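Local coordinates for capsid protein VP1 (Human polyomavirus 12, PDB 6Y60) that probably builds the T=7 icosahedral capsid of the virus from disulfide-linked pentamers and helps it attach to host cells, at residues V90-E95 and F266-R271; G41-V46 and H256-G261. One frame throughout, in Å; residues are numbered along the deposited sequence.

Interaction 1 (V90-E95 and F266-R271)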
ATOM      1  N   VAL A  90     -10.075  22.111 -18.918  1.00 25.88           N
ATOM      2  CA  VAL A  90      -8.658  21.699 -19.136  1.00 28.95           C
ATOM      3  C   VAL A  90      -8.139  20.974 -17.886  1.00 28.80           C
ATOM      4  O   VAL A  90      -7.236  20.133 -18.013  1.00 26.61           O
ATOM      5  CB  VAL A  90      -7.757  22.878 -19.550  1.00 29.32           C
ATOM      6  CG1 VAL A  90      -8.381  23.656 -20.694  1.00 31.80           C
ATOM      7  CG2 VAL A  90      -7.446  23.806 -18.411  1.00 30.93           C
ATOM      8  N   SER A  91      -8.675  21.290 -16.715  1.00 27.20           N
ATOM      9  CA  SER A  91      -8.155  20.732 -15.456  1.00 28.10           C
ATOM     10  C   SER A  91      -9.185  20.900 -14.344  1.00 28.49           C
ATOM     11  O   SER A  91     -10.177  21.633 -14.518  1.00 26.71           O
ATOM     12  CB  SER A  91      -6.827  21.358 -15.115  1.00 27.64           C
ATOM     13  OG  SER A  91      -6.984  22.721 -14.798  1.00 29.32           O
ATOM     14  N   VAL A  92      -8.965  20.180 -13.246  1.00 27.78           N
ATOM     15  CA  VAL A  92      -9.868  20.231 -12.072  1.00 26.77           C
ATOM     16  C   VAL A  92      -9.034  20.015 -10.812  1.00 27.44           C
ATOM     17  O   VAL A  92      -8.160  19.131 -10.821  1.00 25.37           O
ATOM     18  CB  VAL A  92     -10.993  19.190 -12.192  1.00 28.16           C
ATOM     19  CG1 VAL A  92     -10.470  17.758 -12.302  1.00 29.36           C
ATOM     20  CG2 VAL A  92     -11.965  19.334 -11.039  1.00 29.79           C
ATOM     21  N   LYS A  93      -9.319  20.804  -9.786  1.00 26.86           N
ATOM     22  CA  LYS A  93      -8.956  20.493  -8.388  1.00 28.72           C
ATOM     23  C   LYS A  93     -10.193  19.953  -7.702  1.00 27.77           C
ATOM     24  O   LYS A  93     -11.213  20.675  -7.678  1.00 27.78           O
ATOM     25  CB  LYS A  93      -8.496  21.736  -7.638  1.00 31.97           C
ATOM     26  CG  LYS A  93      -7.285  22.436  -8.210  1.00 35.20           C
ATOM     27  CD  LYS A  93      -6.750  23.435  -7.219  1.00 37.44           C
ATOM     28  CE  LYS A  93      -5.290  23.213  -6.943  1.00 38.64           C
ATOM     29  NZ  LYS A  93      -4.566  24.497  -6.983  1.00 45.13           N
ATOM     30  N   THR A  94     -10.118  18.729  -7.177  1.00 25.21           N
ATOM     31  CA  THR A  94     -11.266  18.111  -6.478  1.00 25.65           C
ATOM     32  C   THR A  94     -10.796  17.675  -5.093  1.00 26.45           C
ATOM     33  O   THR A  94      -9.598  17.317  -4.923  1.00 25.99           O
ATOM     34  CB  THR A  94     -11.947  17.045  -7.358  1.00 24.12           C
ATOM     35  OG1 THR A  94     -13.144  16.628  -6.723  1.00 24.03           O
ATOM     36  CG2 THR A  94     -11.090  15.827  -7.610  1.00 24.20           C
ATOM     37  N   GLU A  95     -11.727  17.723  -4.146  1.00 26.23           N
ATOM     38  CA  GLU A  95     -11.491  17.431  -2.717  1.00 28.62           C
ATOM     39  C   GLU A  95     -12.745  16.795  -2.121  1.00 27.30           C
ATOM     40  O   GLU A  95     -13.854  17.367  -2.263  1.00 27.79           O
ATOM     41  CB  GLU A  95     -11.193  18.744  -1.989  1.00 32.49           C
ATOM     42  CG  GLU A  95     -10.890  18.569  -0.522  1.00 33.39           C
ATOM     43  CD  GLU A  95      -9.415  18.676  -0.254  1.00 38.59           C
ATOM     44  OE1 GLU A  95      -8.647  17.971  -0.965  1.00 43.11           O
ATOM     45  OE2 GLU A  95      -9.037  19.447   0.662  1.00 37.37           O
ATOM     46  N   PHE A 266     -15.275  20.743  -6.328  1.00 27.60           N
ATOM     47  CA  PHE A 266     -14.689  20.792  -7.681  1.00 26.76           C
ATOM     48  C   PHE A 266     -14.296  22.233  -7.974  1.00 27.18           C
ATOM     49  O   PHE A 266     -15.134  23.113  -7.709  1.00 31.18           O
ATOM     50  CB  PHE A 266     -15.716  20.396  -8.744  1.00 25.35           C
ATOM     51  CG  PHE A 266     -16.270  19.000  -8.693  1.00 26.16           C
ATOM     52  CD1 PHE A 266     -17.249  18.645  -7.775  1.00 27.59           C
ATOM     53  CD2 PHE A 266     -15.880  18.055  -9.633  1.00 28.33           C
ATOM     54  CE1 PHE A 266     -17.788  17.361  -7.768  1.00 29.05           C
ATOM     55  CE2 PHE A 266     -16.449  16.784  -9.648  1.00 29.92           C
ATOM     56  CZ  PHE A 266     -17.394  16.431  -8.703  1.00 27.76           C
ATOM     57  N   ASN A 267     -13.102  22.461  -8.512  1.00 28.87           N
ATOM     58  CA  ASN A 267     -12.689  23.765  -9.096  1.00 28.91           C
ATOM     59  C   ASN A 267     -12.148  23.451 -10.488  1.00 29.72           C
ATOM     60  O   ASN A 267     -11.063  22.852 -10.549  1.00 29.32           O
ATOM     61  CB  ASN A 267     -11.699  24.480  -8.177  1.00 29.59           C
ATOM     62  CG  ASN A 267     -11.028  25.677  -8.817  1.00 33.96           C
ATOM     63  OD1 ASN A 267     -11.590  26.322  -9.707  1.00 31.37           O
ATOM     64  ND2 ASN A 267      -9.808  25.948  -8.388  1.00 35.78           N
ATOM     65  N   VAL A 268     -12.924  23.757 -11.537  1.00 28.17           N
ATOM     66  CA  VAL A 268     -12.619  23.416 -12.956  1.00 28.43           C
ATOM     67  C   VAL A 268     -12.102  24.666 -13.686  1.00 30.80           C
ATOM     68  O   VAL A 268     -12.789  25.714 -13.670  1.00 29.07           O
ATOM     69  CB  VAL A 268     -13.847  22.822 -13.677  1.00 24.85           C
ATOM     70  CG1 VAL A 268     -13.553  22.540 -15.128  1.00 23.72           C
ATOM     71  CG2 VAL A 268     -14.395  21.584 -12.989  1.00 24.64           C
ATOM     72  N   GLN A 269     -10.946  24.526 -14.333  1.00 33.28           N
ATOM     73  CA  GLN A 269     -10.321  25.586 -15.157  1.00 33.73           C
ATOM     74  C   GLN A 269     -10.859  25.378 -16.575  1.00 32.56           C
ATOM     75  O   GLN A 269     -10.781  24.237 -17.090  1.00 28.40           O
ATOM     76  CB  GLN A 269      -8.795  25.511 -15.045  1.00 34.27           C
ATOM     77  CG  GLN A 269      -8.214  25.669 -13.631  1.00 39.03           C
ATOM     78  CD  GLN A 269      -8.487  24.580 -12.595  1.00 47.11           C
ATOM     79  OE1 GLN A 269      -7.981  23.438 -12.652  1.00 42.15           O
ATOM     80  NE2 GLN A 269      -9.224  24.961 -11.553  1.00 40.61           N
ATOM     81  N   LEU A 270     -11.459  26.403 -17.176  1.00 33.27           N
ATOM     82  CA  LEU A 270     -11.981  26.304 -18.566  1.00 34.50           C
ATOM     83  C   LEU A 270     -11.287  27.338 -19.462  1.00 34.29           C
ATOM     84  O   LEU A 270     -10.795  28.361 -18.962  1.00 37.38           O
ATOM     85  CB  LEU A 270     -13.486  26.537 -18.548  1.00 37.78           C
ATOM     86  CG  LEU A 270     -14.284  25.624 -17.621  1.00 38.58           C
ATOM     87  CD1 LEU A 270     -15.176  26.447 -16.725  1.00 41.80           C
ATOM     88  CD2 LEU A 270     -15.115  24.617 -18.401  1.00 35.53           C
ATOM     89  N   ARG A 271     -11.283  27.085 -20.764  1.00 31.95           N
ATOM     90  CA  ARG A 271     -10.795  28.036 -21.796  1.00 31.71           C
ATOM     91  C   ARG A 271     -11.799  27.966 -22.942  1.00 33.42           C
ATOM     92  O   ARG A 271     -12.560  26.969 -22.995  1.00 29.35           O
ATOM     93  CB  ARG A 271      -9.357  27.707 -22.210  1.00 28.74           C
ATOM     94  CG  ARG A 271      -9.238  26.400 -22.978  1.00 31.65           C
ATOM     95  CD  ARG A 271      -7.805  26.122 -23.368  1.00 30.82           C
ATOM     96  NE  ARG A 271      -7.672  24.789 -23.922  1.00 31.72           N
ATOM     97  CZ  ARG A 271      -6.527  24.122 -24.022  1.00 36.17           C
ATOM     98  NH1 ARG A 271      -5.396  24.683 -23.644  1.00 37.84           N
ATOM     99  NH2 ARG A 271      -6.514  22.888 -24.500  1.00 36.99           N
TER
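The carbonyl oxygen of Asn267 is held by three groups, one of them weakly and one through a C-H. Lys93 N donates to Asn267 O over 2.8 Å, the CA of Val92 brings a C-H to Asn267 O at 3.3 Å, and the amide NE2 of Gln269 adds a weak bond to it from its own strand. Gln269 reaches back because its chain bends at chi2 (67°); its NE2 also meets Gln21. The other end of this amide, Gln269 OE1, accepts from Ser91 OG, although 2.5 Å is doubtfully short. A small serine probably suits this spot, since it leaves room for the folded glutamine.

Strands 83-96 and 257-276 run antiparallel here in the jelly-roll sheet. Val90 N to Gln269 O (2.9 Å) and Asn267 N to Lys93 O (2.7 Å) are among the backbone bonds joining them. Val92 and Val268 touch through their CG2 atoms at 3.8 Å; Val92 and Phe266 pack on Phe128, Val268 and Phe266 on Leu240. Val90 CG1 lies over a face of the Arg271 guanidinium, 3.5 Å from NE, while Arg271 salt-bridges Glu88. The pair is therefore amphipathic: Ser91, Lys93, Asn267 and Gln269 make one face polar, while the other is mainly apolar, with Thr94 OG1 bonded to Tyr265 O.

Interaction 2 (G41-V46 and H256-G261)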
ATOM      1  N   GLY A  41     -27.089  13.140   4.844  1.00 27.42           N
ATOM      2  CA  GLY A  41     -25.709  12.680   4.617  1.00 30.59           C
ATOM      3  C   GLY A  41     -25.508  11.235   5.049  1.00 28.89           C
ATOM      4  O   GLY A  41     -24.386  10.757   4.986  1.00 25.38           O
ATOM      5  N   PHE A  42     -26.588  10.567   5.434  1.00 28.73           N
ATOM      6  CA  PHE A  42     -26.599   9.147   5.816  1.00 24.73           C
ATOM      7  C   PHE A  42     -27.719   8.476   5.041  1.00 26.72           C
ATOM      8  O   PHE A  42     -28.564   9.171   4.430  1.00 25.93           O
ATOM      9  CB  PHE A  42     -26.824   8.981   7.312  1.00 24.41           C
ATOM     10  CG  PHE A  42     -25.750   9.483   8.244  1.00 24.71           C
ATOM     11  CD1 PHE A  42     -25.706  10.811   8.639  1.00 25.02           C
ATOM     12  CD2 PHE A  42     -24.866   8.608   8.839  1.00 25.09           C
ATOM     13  CE1 PHE A  42     -24.768  11.261   9.549  1.00 23.79           C
ATOM     14  CE2 PHE A  42     -23.936   9.051   9.766  1.00 26.16           C
ATOM     15  CZ  PHE A  42     -23.888  10.380  10.118  1.00 27.11           C
ATOM     16  N   SER A  43     -27.752   7.153   5.066  1.00 25.02           N
ATOM     17  CA  SER A  43     -28.912   6.389   4.553  1.00 25.35           C
ATOM     18  C   SER A  43     -29.876   6.210   5.726  1.00 25.20           C
ATOM     19  O   SER A  43     -29.452   6.469   6.880  1.00 23.75           O
ATOM     20  CB  SER A  43     -28.489   5.070   3.954  1.00 24.75           C
ATOM     21  OG  SER A  43     -28.231   4.121   4.970  1.00 24.36           O
ATOM     22  N   GLU A  44     -31.089   5.736   5.461  1.00 26.17           N
ATOM     23  CA  GLU A  44     -31.928   5.146   6.535  1.00 29.72           C
ATOM     24  C   GLU A  44     -31.259   3.819   6.920  1.00 27.10           C
ATOM     25  O   GLU A  44     -30.326   3.415   6.223  1.00 26.60           O
ATOM     26  CB  GLU A  44     -33.395   5.023   6.128  1.00 33.67           C
ATOM     27  CG  GLU A  44     -34.113   6.364   5.989  1.00 39.62           C
ATOM     28  CD  GLU A  44     -34.312   7.234   7.226  1.00 43.91           C
ATOM     29  OE1 GLU A  44     -33.861   6.852   8.333  1.00 46.44           O
ATOM     30  OE2 GLU A  44     -34.918   8.331   7.065  1.00 50.50           O
ATOM     31  N   GLN A  45     -31.670   3.242   8.043  1.00 25.39           N
ATOM     32  CA  GLN A  45     -31.187   1.939   8.544  1.00 26.86           C
ATOM     33  C   GLN A  45     -31.357   0.898   7.446  1.00 25.90           C
ATOM     34  O   GLN A  45     -32.489   0.726   6.899  1.00 26.97           O
ATOM     35  CB  GLN A  45     -31.881   1.568   9.858  1.00 26.38           C
ATOM     36  CG  GLN A  45     -31.350   2.369  11.034  1.00 25.44           C
ATOM     37  CD  GLN A  45     -31.971   1.943  12.343  1.00 26.87           C
ATOM     38  OE1 GLN A  45     -32.879   1.114  12.381  1.00 31.02           O
ATOM     39  NE2 GLN A  45     -31.408   2.425  13.421  1.00 24.73           N
ATOM     40  N   VAL A  46     -30.255   0.222   7.125  1.00 24.28           N
ATOM     41  CA  VAL A  46     -30.231  -0.737   5.996  1.00 25.11           C
ATOM     42  C   VAL A  46     -30.950  -1.999   6.431  1.00 26.82           C
ATOM     43  O   VAL A  46     -30.510  -2.616   7.438  1.00 26.14           O
ATOM     44  CB  VAL A  46     -28.786  -1.003   5.540  1.00 26.64           C
ATOM     45  CG1 VAL A  46     -28.684  -2.166   4.551  1.00 25.79           C
ATOM     46  CG2 VAL A  46     -28.168   0.264   4.977  1.00 28.19           C
ATOM     47  N   HIS A 256     -28.187  -1.896  13.769  1.00 27.47           N
ATOM     48  CA  HIS A 256     -28.654  -1.403  12.448  1.00 28.20           C
ATOM     49  C   HIS A 256     -27.611  -0.425  11.909  1.00 25.57           C
ATOM     50  O   HIS A 256     -27.082   0.391  12.708  1.00 26.60           O
ATOM     51  CB  HIS A 256     -29.996  -0.695  12.587  1.00 29.36           C
ATOM     52  CG  HIS A 256     -31.117  -1.557  13.037  1.00 28.19           C
ATOM     53  ND1 HIS A 256     -31.884  -2.255  12.145  1.00 29.19           N
ATOM     54  CD2 HIS A 256     -31.638  -1.778  14.267  1.00 32.22           C
ATOM     55  CE1 HIS A 256     -32.838  -2.894  12.805  1.00 30.25           C
ATOM     56  NE2 HIS A 256     -32.712  -2.614  14.111  1.00 27.87           N
ATOM     57  N   GLN A 257     -27.321  -0.483  10.607  1.00 24.82           N
ATOM     58  CA  GLN A 257     -26.248   0.368  10.039  1.00 24.31           C
ATOM     59  C   GLN A 257     -26.815   1.370   9.032  1.00 22.28           C
ATOM     60  O   GLN A 257     -27.864   1.112   8.445  1.00 23.33           O
ATOM     61  CB  GLN A 257     -25.137  -0.493   9.434  1.00 23.75           C
ATOM     62  CG  GLN A 257     -24.397  -1.294  10.489  1.00 23.32           C
ATOM     63  CD  GLN A 257     -23.282  -2.132   9.919  1.00 22.52           C
ATOM     64  OE1 GLN A 257     -23.524  -3.231   9.407  1.00 24.71           O
ATOM     65  NE2 GLN A 257     -22.064  -1.638  10.066  1.00 19.10           N
ATOM     66  N   ARG A 258     -26.073   2.449   8.835  1.00 23.11           N
ATOM     67  CA  ARG A 258     -26.399   3.502   7.839  1.00 25.54           C
ATOM     68  C   ARG A 258     -25.180   3.807   6.966  1.00 22.51           C
ATOM     69  O   ARG A 258     -24.089   4.051   7.522  1.00 22.98           O
ATOM     70  CB  ARG A 258     -26.807   4.786   8.559  1.00 24.64           C
ATOM     71  CG  ARG A 258     -28.093   4.693   9.347  1.00 23.82           C
ATOM     72  CD  ARG A 258     -28.213   5.941  10.211  1.00 26.86           C
ATOM     73  NE  ARG A 258     -29.439   5.897  10.990  1.00 28.53           N
ATOM     74  CZ  ARG A 258     -30.650   6.311  10.619  1.00 33.50           C
ATOM     75  NH1 ARG A 258     -31.652   6.180  11.477  1.00 35.74           N
ATOM     76  NH2 ARG A 258     -30.875   6.852   9.434  1.00 31.28           N
ATOM     77  N   PHE A 259     -25.375   3.901   5.650  1.00 24.44           N
ATOM     78  CA  PHE A 259     -24.330   4.476   4.772  1.00 24.29           C
ATOM     79  C   PHE A 259     -24.035   5.893   5.261  1.00 25.02           C
ATOM     80  O   PHE A 259     -24.963   6.598   5.686  1.00 27.22           O
ATOM     81  CB  PHE A 259     -24.745   4.508   3.308  1.00 23.43           C
ATOM     82  CG  PHE A 259     -24.808   3.172   2.624  1.00 23.14           C
ATOM     83  CD1 PHE A 259     -25.982   2.430   2.629  1.00 24.17           C
ATOM     84  CD2 PHE A 259     -23.735   2.707   1.890  1.00 21.93           C
ATOM     85  CE1 PHE A 259     -26.066   1.232   1.944  1.00 22.72           C
ATOM     86  CE2 PHE A 259     -23.802   1.475   1.254  1.00 25.05           C
ATOM     87  CZ  PHE A 259     -24.964   0.747   1.276  1.00 24.65           C
ATOM     88  N   ARG A 260     -22.772   6.284   5.153  1.00 24.47           N
ATOM     89  CA  ARG A 260     -22.244   7.633   5.454  1.00 25.71           C
ATOM     90  C   ARG A 260     -21.425   8.064   4.245  1.00 26.01           C
ATOM     91  O   ARG A 260     -20.581   7.292   3.800  1.00 23.79           O
ATOM     92  CB  ARG A 260     -21.442   7.652   6.757  1.00 25.74           C
ATOM     93  CG  ARG A 260     -20.781   8.993   7.070  1.00 27.02           C
ATOM     94  CD  ARG A 260     -21.751  10.173   7.085  1.00 26.21           C
ATOM     95  NE  ARG A 260     -21.133  11.357   7.663  1.00 26.05           N
ATOM     96  CZ  ARG A 260     -21.571  12.608   7.479  1.00 25.04           C
ATOM     97  NH1 ARG A 260     -20.947  13.616   8.061  1.00 25.93           N
ATOM     98  NH2 ARG A 260     -22.621  12.853   6.715  1.00 27.66           N
ATOM     99  N   GLY A 261     -21.750   9.235   3.703  1.00 25.55           N
ATOM    100  CA  GLY A 261     -21.049   9.849   2.570  1.00 25.38           C
ATOM    101  C   GLY A 261     -20.613  11.237   2.939  1.00 27.11           C
ATOM    102  O   GLY A 261     -21.009  11.744   4.028  1.00 29.07           O
TER
HETATM  103  O   HOH W   1     -29.658   4.381  13.533  1.00 29.14           O
HETATM  104  O   HOH W   2     -28.374  -2.505   8.961  1.00 21.46           O
HETATM  105  O   HOH W   3     -32.154  -2.303   9.654  1.00 31.63           O
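Phe42 lays its ring on the side chain of Arg260: the two planes differ by only 7°, and Arg260 CD sits over the face, 3.7 Å from the centroid of the Phe42 ring. This off-centre cation-pi stack accompanies a single backbone bridge, Phe42 with Arg260, between an irregular loop and the start of strand 257-276 of the VP1 jelly roll. The same guanidinium gives NH2 to Gly41 O at 3.2 Å, and to Gln166 O of a neighbouring subunit. Glycine suits position 41, where phi is positive and Arg260 comes very near. Ser43 N donates to Phe259 O over 2.9 Å. The Ser43 hydroxyl, turned between backbone N and carbonyl carbon (chi1 78°), accepts from Phe259 N, with N to Ser43 OG 2.9 Å.

Arg258, whose extended chain carries its guanidinium to the loop, shares NH2 between Ser43 O, met on a lone pair at 2.9 Å, and Glu44 OE1, a 3.2 Å salt bridge met from above the carboxylate plane. Trp39 adds a cation-pi contact to Arg258. Farther along, the flat amide of Gln45 lies almost parallel to the His256 imidazole (6°), with Gln45 OE1 3.3 Å from His256 CG over one face. Val46 N bonds to Gln257 O, and Val46 O receives a water that in turn accepts from Gln257 N at 2.8 Å.

How the interactions relate
Both interactions use strand 257-276, at well-separated points on it: their centres are 30 Å apart and their nearest atoms about 11 Å, with no touch. They lie on opposite sides of the chain's centre, 17 and 16 Å from it. Interaction 1 joins two neighbouring strands inside the sheet, whereas interaction 2 fastens a long loop to the beginning of the shared strand and also meets two neighbouring subunits. Interaction 2 is also the one near bound ligands: the side chain of His256 lies near, about 6 Å from, N-acetylneuraminic acid and about 4 Å from a phosphate, probably from the crystallisation liquor. One strand thus runs from the end where the sugar lies to the region of interaction 1.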